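Local coordinates for protein AT-less polyketide synthase (Streptomyces platensis subsp. rosaceus, PDB 4QYR) that forms the KS3 ketosynthase domain of the isomigrastatin polyketide synthase MgsE and probably catalyses the condensation that extends the growing polyketide chain, at residues 51-55 and 204-208; 287-292 and 429-433; 469-473 and 520-524; 549-555 and 575-579. All coordinates share one frame. Residues are numbered along the deposited sequence.

In the fold
The four contacts follow one another along the chain without touching. Contacts 1 and 2 belong to the thiolase-fold ketosynthase: contact 1 pins helix 51-56 to the segment between strand 194-201 and helix 207-214, and contact 2 packs helix 281-291 on strand 428-435 of the same large mixed sheet. Their centres are 37 Å apart. Contact 3 pairs helices 462-478 and 513-524 of the RhiE-like linker domain, with its centre 46 Å from that of contact 2 and on the opposite side of the chain's centre. Contact 4, further along the chain, lies 27 Å from contact 3 between centres. Ketosynthase, linker domain and the helices further along are thus each held by separate packing.

Contact 1: residues 51-55 and 204-208; sequences YAEVV and LSVDT
In the N-terminal half of the thiolase-fold ketosynthase, helix 51-56 leans against the connection that follows strand 194-201 and leads into helix 207-214. The first segment runs along helix 51-56, with Val55 N bonded to Tyr51 O at 3.2 Å. Across the gap, Leu204 (phi/psi -120/8) leads to an extended Ser205 (-155/169), and the backbone then turns helical. The closest CA pair is Val55 and Val206, 6.0 Å apart, and the contact buries 185 Å² in all. Tyr51 comes first and does most: its CB points at the other segment, and the t rotamer (chi1 -164°, chi2 80°) sends the ring across so that OH accepts a hydrogen bond from Val206 N at 3.0 Å, nearly straight at 162°. The ring also packs on Val206, CZ to CG2 3.6 Å, and meets Phe46 edge-to-face. Val54, set sideways, adds a loose contact, its CG1 4.3 Å from Val206 CG2. Val55 comes nearer, CG2 to Val206 CG2 3.7 Å, so that the one methyl CG2 of Val206 is shared by Tyr51, Val54 and Val55. Beyond it the segment reaches the dimer interface, where Asp207 OD1 is hydrogen-bonded to Asn133 ND2 of the second subunit. The other carboxylate oxygen of this residue, Asp207 OD2, accepts a hydrogen bond from Ser205 OG at 3.1 Å.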
loop_
_atom_site.group_PDB
_atom_site.type_symbol
_atom_site.label_atom_id
_atom_site.label_comp_id
_atom_site.label_asym_id
_atom_site.label_seq_id
_atom_site.Cartn_x
_atom_site.Cartn_y
_atom_site.Cartn_z
ATOM N N TYR A 51 22.373 -24.093 1.129
ATOM C CA TYR A 51 22.311 -22.665 0.852
ATOM C C TYR A 51 23.348 -21.861 1.630
ATOM O O TYR A 51 23.619 -20.702 1.309
ATOM C CB TYR A 51 20.924 -22.127 1.163
ATOM C CG TYR A 51 20.687 -20.778 0.543
ATOM C CD1 TYR A 51 20.353 -20.667 -0.800
ATOM C CD2 TYR A 51 20.801 -19.613 1.290
ATOM C CE1 TYR A 51 20.139 -19.442 -1.386
ATOM C CE2 TYR A 51 20.588 -18.372 0.711
ATOM C CZ TYR A 51 20.256 -18.297 -0.630
ATOM O OH TYR A 51 20.031 -17.076 -1.218
ATOM N N ALA A 52 23.915 -22.497 2.650
ATOM C CA ALA A 52 24.927 -21.899 3.515
ATOM C C ALA A 52 26.137 -21.375 2.757
ATOM O O ALA A 52 26.679 -20.333 3.114
ATOM C CB ALA A 52 25.374 -22.908 4.563
ATOM N N GLU A 53 26.582 -22.096 1.730
ATOM C CA GLU A 53 27.727 -21.603 0.977
ATOM C C GLU A 53 27.346 -21.068 -0.387
ATOM O O GLU A 53 28.207 -20.659 -1.150
ATOM C CB GLU A 53 28.822 -22.659 0.844
ATOM C CG GLU A 53 29.267 -23.173 2.210
ATOM C CD GLU A 53 30.751 -23.507 2.281
ATOM O OE1 GLU A 53 31.490 -23.224 1.304
ATOM O OE2 GLU A 53 31.185 -23.991 3.350
ATOM N N VAL A 54 26.058 -21.036 -0.689
ATOM C CA VAL A 54 25.570 -20.108 -1.702
ATOM C C VAL A 54 25.822 -18.696 -1.200
ATOM O O VAL A 54 26.139 -17.791 -1.970
ATOM C CB VAL A 54 24.076 -20.305 -1.985
ATOM C CG1 VAL A 54 23.578 -19.244 -2.925
ATOM C CG2 VAL A 54 23.837 -21.674 -2.577
ATOM N N VAL A 55 25.681 -18.527 0.109
ATOM C CA VAL A 55 25.942 -17.248 0.741
ATOM C C VAL A 55 27.432 -16.960 0.774
ATOM O O VAL A 55 27.868 -15.878 0.400
ATOM C CB VAL A 55 25.374 -17.200 2.171
ATOM C CG1 VAL A 55 25.613 -15.842 2.793
ATOM C CG2 VAL A 55 23.891 -17.513 2.154
ATOM N N LEU A 204 16.781 -13.227 4.543
ATOM C CA LEU A 204 16.689 -14.669 4.411
ATOM C C LEU A 204 17.238 -15.172 3.088
ATOM O O LEU A 204 17.091 -16.356 2.769
ATOM C CB LEU A 204 15.236 -15.118 4.577
ATOM C CG LEU A 204 14.627 -14.762 5.939
ATOM C CD1 LEU A 204 13.176 -15.203 6.029
ATOM C CD2 LEU A 204 15.454 -15.357 7.085
ATOM N N SER A 205 17.867 -14.283 2.320
ATOM C CA SER A 205 18.496 -14.684 1.057
ATOM C C SER A 205 19.631 -13.758 0.649
ATOM O O SER A 205 19.812 -12.678 1.206
ATOM C CB SER A 205 17.471 -14.733 -0.077
ATOM O OG SER A 205 17.481 -13.512 -0.812
ATOM N N VAL A 206 20.377 -14.200 -0.352
ATOM C CA VAL A 206 21.539 -13.482 -0.862
ATOM C C VAL A 206 21.188 -12.340 -1.805
ATOM O O VAL A 206 21.856 -11.305 -1.807
ATOM C CB VAL A 206 22.462 -14.430 -1.622
ATOM C CG1 VAL A 206 23.756 -13.746 -1.935
ATOM C CG2 VAL A 206 22.719 -15.656 -0.798
ATOM N N ASP A 207 20.147 -12.556 -2.606
ATOM C CA ASP A 207 19.751 -11.655 -3.679
ATOM C C ASP A 207 19.938 -10.169 -3.388
ATOM O O ASP A 207 20.688 -9.489 -4.094
ATOM C CB ASP A 207 18.287 -11.908 -4.045
ATOM C CG ASP A 207 18.062 -13.298 -4.620
ATOM O OD1 ASP A 207 17.956 -13.418 -5.871
ATOM O OD2 ASP A 207 17.986 -14.263 -3.819
ATOM N N THR A 208 19.268 -9.659 -2.356
ATOM C CA THR A 208 19.332 -8.227 -2.103
ATOM C C THR A 208 20.691 -7.809 -1.552
ATOM O O THR A 208 21.151 -6.701 -1.801
ATOM C CB THR A 208 18.230 -7.776 -1.149
ATOM O OG1 THR A 208 16.990 -8.358 -1.554
ATOM C CG2 THR A 208 18.091 -6.265 -1.166
#

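Contact 2: residues 287-292 and 429-433; sequences LIQDAM and NAHVV
One face of strand 429-433 forms the bed for the last turn of helix 281-291, an alpha-on-beta layer packing of the thiolase fold. The axes of helix 287-291 and strand 429-433 approach to 8.1 Å and run in roughly the same direction (36°, signed crossing -36°); Ile288 and His431 are the nearest CA pair at 6.3 Å. Strand alternation turns Asn429, His431 and Val433 toward the helix, Ala430 and Val432 away. The contact buries 361 Å² and is mostly carbon packing, with Leu287 CD1 also 3.5 Å from Asn429 O. Leu287 (chi1 173°, chi2 82°) drives its CD2 to 3.6 Å from His431 CB and 3.7 Å from Asn429 CB. His431, in the t rotamer with chi2 89°, raises its imidazole beside the helix: Ile288 (m, t) lays CG1 over one ring face as a CH-pi contact, 4.0 Å from the centroid and 15° off the normal, while Ala291 CB meets the ring edge at CD2, 3.7 Å away. His431 ND1 is hydrogen-bonded to Ser421 OG. Met292, present as selenomethionine, where the chain leaves helical geometry, folds in an m, m, m conformation that places SE 3.4 Å from CG2 of Val433 (t). Helix 313-331 packs against Ile288 and Met292, strand 260-269 lies beside 428-435 in the sheet, and helix 175-189 covers the other face of the strand at Ala430 and Val432.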
loop_
_atom_site.group_PDB
_atom_site.type_symbol
_atom_site.label_atom_id
_atom_site.label_comp_id
_atom_site.label_asym_id
_atom_site.label_seq_id
_atom_site.Cartn_x
_atom_site.Cartn_y
_atom_site.Cartn_z
ATOM N N LEU A 287 8.621 18.073 2.822
ATOM C CA LEU A 287 8.011 17.042 3.643
ATOM C C LEU A 287 7.876 17.463 5.081
ATOM O O LEU A 287 6.794 17.445 5.643
ATOM C CB LEU A 287 8.848 15.766 3.590
ATOM C CG LEU A 287 8.451 14.622 4.517
ATOM C CD1 LEU A 287 7.310 13.850 3.888
ATOM C CD2 LEU A 287 9.605 13.702 4.771
ATOM N N ILE A 288 9.004 17.817 5.682
ATOM C CA ILE A 288 9.048 18.201 7.084
ATOM C C ILE A 288 8.151 19.388 7.366
ATOM O O ILE A 288 7.347 19.332 8.302
ATOM C CB ILE A 288 10.478 18.511 7.512
ATOM C CG1 ILE A 288 11.279 17.216 7.473
ATOM C CG2 ILE A 288 10.507 19.092 8.914
ATOM C CD1 ILE A 288 12.723 17.434 7.307
ATOM N N GLN A 289 8.256 20.435 6.547
ATOM C CA GLN A 289 7.400 21.606 6.707
ATOM C C GLN A 289 5.937 21.242 6.664
ATOM O O GLN A 289 5.118 21.816 7.383
ATOM C CB GLN A 289 7.692 22.630 5.631
ATOM C CG GLN A 289 9.149 22.924 5.536
ATOM C CD GLN A 289 9.430 24.136 4.711
ATOM O OE1 GLN A 289 8.536 24.943 4.448
ATOM N NE2 GLN A 289 10.679 24.284 4.292
ATOM N N ASP A 290 5.619 20.287 5.804
ATOM C CA ASP A 290 4.271 19.777 5.690
ATOM C C ASP A 290 3.830 19.135 7.024
ATOM O O ASP A 290 2.743 19.406 7.524
ATOM C CB ASP A 290 4.212 18.789 4.526
ATOM C CG ASP A 290 2.815 18.325 4.211
ATOM O OD1 ASP A 290 1.872 18.962 4.713
ATOM O OD2 ASP A 290 2.660 17.326 3.462
ATOM N N ALA A 291 4.688 18.311 7.619
ATOM C CA ALA A 291 4.298 17.569 8.808
ATOM C C ALA A 291 4.326 18.467 10.011
ATOM O O ALA A 291 3.594 18.253 10.987
ATOM C CB ALA A 291 5.204 16.387 9.030
HETATM N N MSE A 292 5.183 19.479 9.939
HETATM C CA MSE A 292 5.366 20.381 11.058
HETATM C C MSE A 292 4.380 21.524 11.004
HETATM O O MSE A 292 4.471 22.462 11.793
HETATM C CB MSE A 292 6.783 20.910 11.070
HETATM C CG MSE A 292 7.787 19.919 11.570
HETATM SE SE MSE A 292 7.673 19.801 13.501
HETATM C CE MSE A 292 7.930 21.697 13.934
ATOM N N ASN A 429 9.127 9.351 0.950
ATOM C CA ASN A 429 9.544 9.865 2.243
ATOM C C ASN A 429 8.392 10.101 3.175
ATOM O O ASN A 429 7.334 10.586 2.762
ATOM C CB ASN A 429 10.300 11.178 2.091
ATOM C CG ASN A 429 11.224 11.181 0.917
ATOM O OD1 ASN A 429 11.998 10.240 0.706
ATOM N ND2 ASN A 429 11.169 12.253 0.137
ATOM N N ALA A 430 8.610 9.806 4.451
ATOM C CA ALA A 430 7.616 10.092 5.464
ATOM C C ALA A 430 8.306 10.672 6.646
ATOM O O ALA A 430 9.478 10.382 6.882
ATOM C CB ALA A 430 6.880 8.868 5.856
ATOM N N HIS A 431 7.559 11.476 7.394
ATOM C CA HIS A 431 8.074 12.155 8.555
ATOM C C HIS A 431 6.969 12.256 9.538
ATOM O O HIS A 431 5.861 12.638 9.171
ATOM C CB HIS A 431 8.579 13.543 8.201
ATOM C CG HIS A 431 9.129 14.306 9.365
ATOM N ND1 HIS A 431 10.454 14.237 9.739
ATOM C CD2 HIS A 431 8.538 15.173 10.218
ATOM C CE1 HIS A 431 10.653 15.025 10.782
ATOM N NE2 HIS A 431 9.505 15.598 11.094
ATOM N N VAL A 432 7.274 11.943 10.791
ATOM C CA VAL A 432 6.282 11.967 11.847
ATOM C C VAL A 432 6.714 12.893 12.977
ATOM O O VAL A 432 7.880 12.899 13.348
ATOM C CB VAL A 432 6.058 10.558 12.398
ATOM C CG1 VAL A 432 5.008 10.570 13.478
ATOM C CG2 VAL A 432 5.630 9.628 11.286
ATOM N N VAL A 433 5.794 13.679 13.529
ATOM C CA VAL A 433 6.114 14.443 14.737
ATOM C C VAL A 433 5.369 13.901 15.968
ATOM O O VAL A 433 4.133 13.900 16.018
ATOM C CB VAL A 433 5.794 15.946 14.578
ATOM C CG1 VAL A 433 6.086 16.670 15.870
ATOM C CG2 VAL A 433 6.593 16.544 13.455
#

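Contact 3: residues 469-473 and 520-524; sequences AGRLR and LDRFF
Two helices of the RhiE-like linker domain beside the ketosynthase pack here in an inclined antiparallel pair: the axes of 469-473 and 520-524 approach to 9.1 Å at 146° (signed -146°), burying 418 Å². Ala469 lies opposite Leu520 and Gly470 opposite Phe524, each CA pair 6.0 Å apart. Leu520 (m, t) is the main bump; its CD1 settles among Ala469 O at 3.6 Å, Leu472 CB at 3.8 Å and Arg473 N at 3.5 Å. Ala469 CB in turn fits between Leu520 CD2 at 4.0 Å and Phe523 CD2 at 3.6 Å. At Gly470 the surface is bare, and the t-rotamer ring of Phe524 drops onto it, CD1 to Gly470 CA 3.4 Å; a beta carbon there would clash with Phe524 CE1. Leu457 of strand 453-459 backs Ala469 and Leu472. Along the outer edge the t-rotamer Arg473 reaches across to pair with Asp521 in a salt bridge, although NH1 and OD1 are modelled implausibly close and their places are unsure. Its guanidinium also lies over Phe524 in an off-centre cation-pi contact, Arg473 CZ 4.8 Å from the ring centroid and 28° off the normal.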
loop_
_atom_site.group_PDB
_atom_site.type_symbol
_atom_site.label_atom_id
_atom_site.label_comp_id
_atom_site.label_asym_id
_atom_site.label_seq_id
_atom_site.Cartn_x
_atom_site.Cartn_y
_atom_site.Cartn_z
ATOM N N ALA A 469 2.069 -17.700 34.186
ATOM C CA ALA A 469 2.033 -17.428 35.618
ATOM C C ALA A 469 3.421 -17.083 36.166
ATOM O O ALA A 469 3.586 -16.133 36.943
ATOM C CB ALA A 469 1.455 -18.613 36.362
ATOM N N GLY A 470 4.414 -17.861 35.755
ATOM C CA GLY A 470 5.787 -17.613 36.142
ATOM C C GLY A 470 6.260 -16.214 35.783
ATOM O O GLY A 470 6.699 -15.465 36.659
ATOM N N ARG A 471 6.166 -15.851 34.508
ATOM C CA ARG A 471 6.629 -14.542 34.086
ATOM C C ARG A 471 5.843 -13.420 34.756
ATOM O O ARG A 471 6.380 -12.329 34.964
ATOM C CB ARG A 471 6.556 -14.390 32.558
ATOM C CG ARG A 471 6.708 -15.663 31.756
ATOM C CD ARG A 471 6.586 -15.391 30.266
ATOM N NE ARG A 471 7.489 -14.329 29.855
ATOM C CZ ARG A 471 7.382 -13.635 28.729
ATOM N NH1 ARG A 471 6.394 -13.880 27.876
ATOM N NH2 ARG A 471 8.271 -12.684 28.462
ATOM N N LEU A 472 4.580 -13.682 35.088
ATOM C CA LEU A 472 3.781 -12.689 35.801
ATOM C C LEU A 472 4.297 -12.505 37.224
ATOM O O LEU A 472 4.442 -11.373 37.685
ATOM C CB LEU A 472 2.300 -13.065 35.833
ATOM C CG LEU A 472 1.442 -11.891 36.323
ATOM C CD1 LEU A 472 1.772 -10.623 35.540
ATOM C CD2 LEU A 472 -0.043 -12.191 36.235
ATOM N N ARG A 473 4.575 -13.610 37.918
ATOM C CA ARG A 473 5.177 -13.513 39.243
ATOM C C ARG A 473 6.419 -12.644 39.184
ATOM O O ARG A 473 6.518 -11.636 39.874
ATOM C CB ARG A 473 5.551 -14.877 39.803
ATOM C CG ARG A 473 6.345 -14.751 41.098
ATOM C CD ARG A 473 7.042 -16.031 41.510
ATOM N NE ARG A 473 7.748 -16.643 40.390
ATOM C CZ ARG A 473 8.472 -17.754 40.475
ATOM N NH1 ARG A 473 8.605 -18.377 41.641
ATOM N NH2 ARG A 473 9.068 -18.238 39.390
ATOM N N LEU A 520 0.556 -17.257 42.817
ATOM C CA LEU A 520 1.347 -17.540 41.606
ATOM C C LEU A 520 2.584 -18.414 41.858
ATOM O O LEU A 520 2.902 -19.302 41.068
ATOM C CB LEU A 520 1.800 -16.231 40.955
ATOM C CG LEU A 520 0.794 -15.396 40.167
ATOM C CD1 LEU A 520 1.511 -14.323 39.337
ATOM C CD2 LEU A 520 -0.056 -16.292 39.290
ATOM N N ASP A 521 3.291 -18.134 42.948
ATOM C CA ASP A 521 4.474 -18.892 43.338
ATOM C C ASP A 521 4.151 -20.363 43.612
ATOM O O ASP A 521 4.931 -21.251 43.267
ATOM C CB ASP A 521 5.110 -18.257 44.579
ATOM C CG ASP A 521 6.628 -18.215 44.512
ATOM O OD1 ASP A 521 7.188 -18.461 43.419
ATOM O OD2 ASP A 521 7.257 -17.944 45.562
ATOM N N ARG A 522 3.000 -20.609 44.228
ATOM C CA ARG A 522 2.582 -21.963 44.575
ATOM C C ARG A 522 2.090 -22.772 43.365
ATOM O O ARG A 522 2.295 -23.990 43.288
ATOM C CB ARG A 522 1.489 -21.919 45.656
ATOM C CG ARG A 522 2.003 -21.713 47.084
ATOM C CD ARG A 522 0.886 -21.851 48.123
ATOM N NE ARG A 522 -0.204 -20.898 47.899
ATOM C CZ ARG A 522 -0.246 -19.658 48.392
ATOM N NH1 ARG A 522 0.745 -19.195 49.151
ATOM N NH2 ARG A 522 -1.282 -18.870 48.120
ATOM N N PHE A 523 1.437 -22.096 42.426
ATOM C CA PHE A 523 0.942 -22.746 41.213
ATOM C C PHE A 523 2.104 -23.113 40.311
ATOM O O PHE A 523 2.131 -24.202 39.726
ATOM C CB PHE A 523 -0.038 -21.836 40.475
ATOM C CG PHE A 523 -0.297 -22.241 39.053
ATOM C CD1 PHE A 523 -1.231 -23.207 38.753
ATOM C CD2 PHE A 523 0.391 -21.643 38.007
ATOM C CE1 PHE A 523 -1.469 -23.573 37.435
ATOM C CE2 PHE A 523 0.160 -22.009 36.690
ATOM C CZ PHE A 523 -0.769 -22.968 36.404
ATOM N N PHE A 524 3.064 -22.197 40.209
ATOM C CA PHE A 524 4.261 -22.427 39.412
ATOM C C PHE A 524 5.065 -23.611 39.931
ATOM O O PHE A 524 5.530 -24.459 39.162
ATOM C CB PHE A 524 5.139 -21.191 39.415
ATOM C CG PHE A 524 6.245 -21.237 38.409
ATOM C CD1 PHE A 524 6.004 -20.900 37.081
ATOM C CD2 PHE A 524 7.527 -21.607 38.783
ATOM C CE1 PHE A 524 7.021 -20.926 36.141
ATOM C CE2 PHE A 524 8.550 -21.640 37.846
ATOM C CZ PHE A 524 8.295 -21.294 36.521
#

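Contact 4: residues 549-555 and 575-579; sequences AEQAPEV and APVDW
Two hydrogen bonds tie the segments together. Ala552 N donates to Pro576 O at 3.1 Å and 166°, a nearly straight backbone bond, and Asp578 N donates to Gln551 OE1 at 3.2 Å and 140°, so the t, t side chain of Gln551 does for the backbone of Asp578 what a main-chain carbonyl might. The carbonyl of Pro576 is approached a second time, by Gln551 CA in a CA-H...O contact of 3.5 Å. The chains run antiparallel, mostly extended without being regular strands; Gln551 and Val577 are the closest CA pair at 4.9 Å. Toward one end, Ala549 CB lies 3.2 Å from Asp578 OD2, while Glu550, whose CA-CB bond points away, folds its carboxylate back so that OE2 lies 3.6 Å from Pro576 CG. Toward the other, Ala552 (phi/psi -54/141) brings CB to 3.9 Å from Pro576 CD, and the chain then turns helical. In the first turn of helix 553-561, Val555 (t) points at the partner: CG2 is 3.7 Å from Ala575 CB and CG1 4.0 Å from Val577 CG2. Helix 564-572 lies behind, where Val567 meets Val555, Leu570 meets Ala575 and Trp571 meets Val577. With 409 Å² buried at the protein surface, the pairing joins the lead-in to helix 553-561 with the exit from helix 564-572, consistent with closing the open end of a helical hairpin.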
loop_
_atom_site.group_PDB
_atom_site.type_symbol
_atom_site.label_atom_id
_atom_site.label_comp_id
_atom_site.label_asym_id
_atom_site.label_seq_id
_atom_site.Cartn_x
_atom_site.Cartn_y
_atom_site.Cartn_z
ATOM N N ALA A 549 -21.610 -8.712 24.202
ATOM C CA ALA A 549 -21.547 -8.889 25.642
ATOM C C ALA A 549 -22.555 -9.934 26.097
ATOM O O ALA A 549 -23.740 -9.642 26.243
ATOM C CB ALA A 549 -21.792 -7.573 26.341
ATOM N N GLU A 550 -22.090 -11.160 26.304
ATOM C CA GLU A 550 -22.957 -12.195 26.850
ATOM C C GLU A 550 -22.471 -12.626 28.231
ATOM O O GLU A 550 -21.280 -12.544 28.546
ATOM C CB GLU A 550 -23.027 -13.397 25.914
ATOM C CG GLU A 550 -21.785 -14.262 25.946
ATOM C CD GLU A 550 -21.976 -15.567 25.207
ATOM O OE1 GLU A 550 -23.144 -15.936 24.951
ATOM O OE2 GLU A 550 -20.964 -16.229 24.894
ATOM N N GLN A 551 -23.398 -13.079 29.064
ATOM C CA GLN A 551 -23.030 -13.491 30.405
ATOM C C GLN A 551 -23.954 -14.590 30.926
ATOM O O GLN A 551 -25.175 -14.413 31.036
ATOM C CB GLN A 551 -23.026 -12.289 31.351
ATOM C CG GLN A 551 -22.852 -12.665 32.825
ATOM C CD GLN A 551 -22.436 -11.487 33.695
ATOM O OE1 GLN A 551 -21.543 -10.713 33.336
ATOM N NE2 GLN A 551 -23.099 -11.336 34.838
ATOM N N ALA A 552 -23.343 -15.727 31.239
ATOM C CA ALA A 552 -24.059 -16.921 31.673
ATOM C C ALA A 552 -24.971 -16.639 32.869
ATOM O O ALA A 552 -24.603 -15.881 33.769
ATOM C CB ALA A 552 -23.063 -18.032 32.005
ATOM N N PRO A 553 -26.166 -17.255 32.878
ATOM C CA PRO A 553 -27.192 -16.928 33.868
ATOM C C PRO A 553 -26.701 -17.119 35.290
ATOM O O PRO A 553 -27.053 -16.321 36.164
ATOM C CB PRO A 553 -28.318 -17.912 33.537
ATOM C CG PRO A 553 -27.644 -19.031 32.805
ATOM C CD PRO A 553 -26.584 -18.368 32.008
ATOM N N GLU A 554 -25.890 -18.151 35.516
ATOM C CA GLU A 554 -25.397 -18.424 36.860
ATOM C C GLU A 554 -24.382 -17.373 37.287
ATOM O O GLU A 554 -24.458 -16.854 38.400
ATOM C CB GLU A 554 -24.773 -19.816 36.969
ATOM C CG GLU A 554 -24.463 -20.181 38.423
ATOM C CD GLU A 554 -23.889 -21.577 38.606
ATOM O OE1 GLU A 554 -23.920 -22.382 37.650
ATOM O OE2 GLU A 554 -23.416 -21.870 39.727
ATOM N N VAL A 555 -23.436 -17.062 36.405
ATOM C CA VAL A 555 -22.450 -16.024 36.685
ATOM C C VAL A 555 -23.144 -14.714 37.050
ATOM O O VAL A 555 -22.686 -13.993 37.933
ATOM C CB VAL A 555 -21.491 -15.776 35.477
ATOM C CG1 VAL A 555 -20.293 -14.955 35.912
ATOM C CG2 VAL A 555 -21.009 -17.088 34.894
ATOM N N ALA A 575 -17.543 -20.596 31.385
ATOM C CA ALA A 575 -18.694 -19.719 31.568
ATOM C C ALA A 575 -18.384 -18.327 31.043
ATOM O O ALA A 575 -17.392 -17.725 31.443
ATOM C CB ALA A 575 -19.097 -19.657 33.029
ATOM N N PRO A 576 -19.219 -17.814 30.125
ATOM C CA PRO A 576 -18.973 -16.469 29.591
ATOM C C PRO A 576 -19.207 -15.385 30.639
ATOM O O PRO A 576 -20.216 -15.407 31.343
ATOM C CB PRO A 576 -19.983 -16.353 28.441
ATOM C CG PRO A 576 -20.295 -17.765 28.072
ATOM C CD PRO A 576 -20.263 -18.521 29.367
ATOM N N VAL A 577 -18.264 -14.456 30.734
ATOM C CA VAL A 577 -18.318 -13.381 31.710
ATOM C C VAL A 577 -18.232 -12.023 31.003
ATOM O O VAL A 577 -17.581 -11.892 29.961
ATOM C CB VAL A 577 -17.179 -13.521 32.747
ATOM C CG1 VAL A 577 -17.286 -12.461 33.818
ATOM C CG2 VAL A 577 -17.202 -14.905 33.386
ATOM N N ASP A 578 -18.906 -11.023 31.559
ATOM C CA ASP A 578 -18.910 -9.684 30.990
ATOM C C ASP A 578 -18.110 -8.760 31.892
ATOM O O ASP A 578 -18.673 -7.937 32.610
ATOM C CB ASP A 578 -20.348 -9.183 30.826
ATOM C CG ASP A 578 -20.439 -7.853 30.092
ATOM O OD1 ASP A 578 -19.454 -7.076 30.062
ATOM O OD2 ASP A 578 -21.527 -7.580 29.550
ATOM N N TRP A 579 -16.793 -8.889 31.847
ATOM C CA TRP A 579 -15.955 -8.205 32.808
ATOM C C TRP A 579 -16.083 -6.687 32.815
ATOM O O TRP A 579 -15.919 -6.081 33.864
ATOM C CB TRP A 579 -14.500 -8.590 32.587
ATOM C CG TRP A 579 -14.281 -10.059 32.513
ATOM C CD1 TRP A 579 -14.237 -10.826 31.392
ATOM C CD2 TRP A 579 -14.091 -10.950 33.616
ATOM N NE1 TRP A 579 -14.020 -12.142 31.724
ATOM C CE2 TRP A 579 -13.924 -12.242 33.085
ATOM C CE3 TRP A 579 -14.042 -10.779 35.007
ATOM C CZ2 TRP A 579 -13.712 -13.358 33.894
ATOM C CZ3 TRP A 579 -13.831 -11.885 35.805
ATOM C CH2 TRP A 579 -13.665 -13.156 35.249
#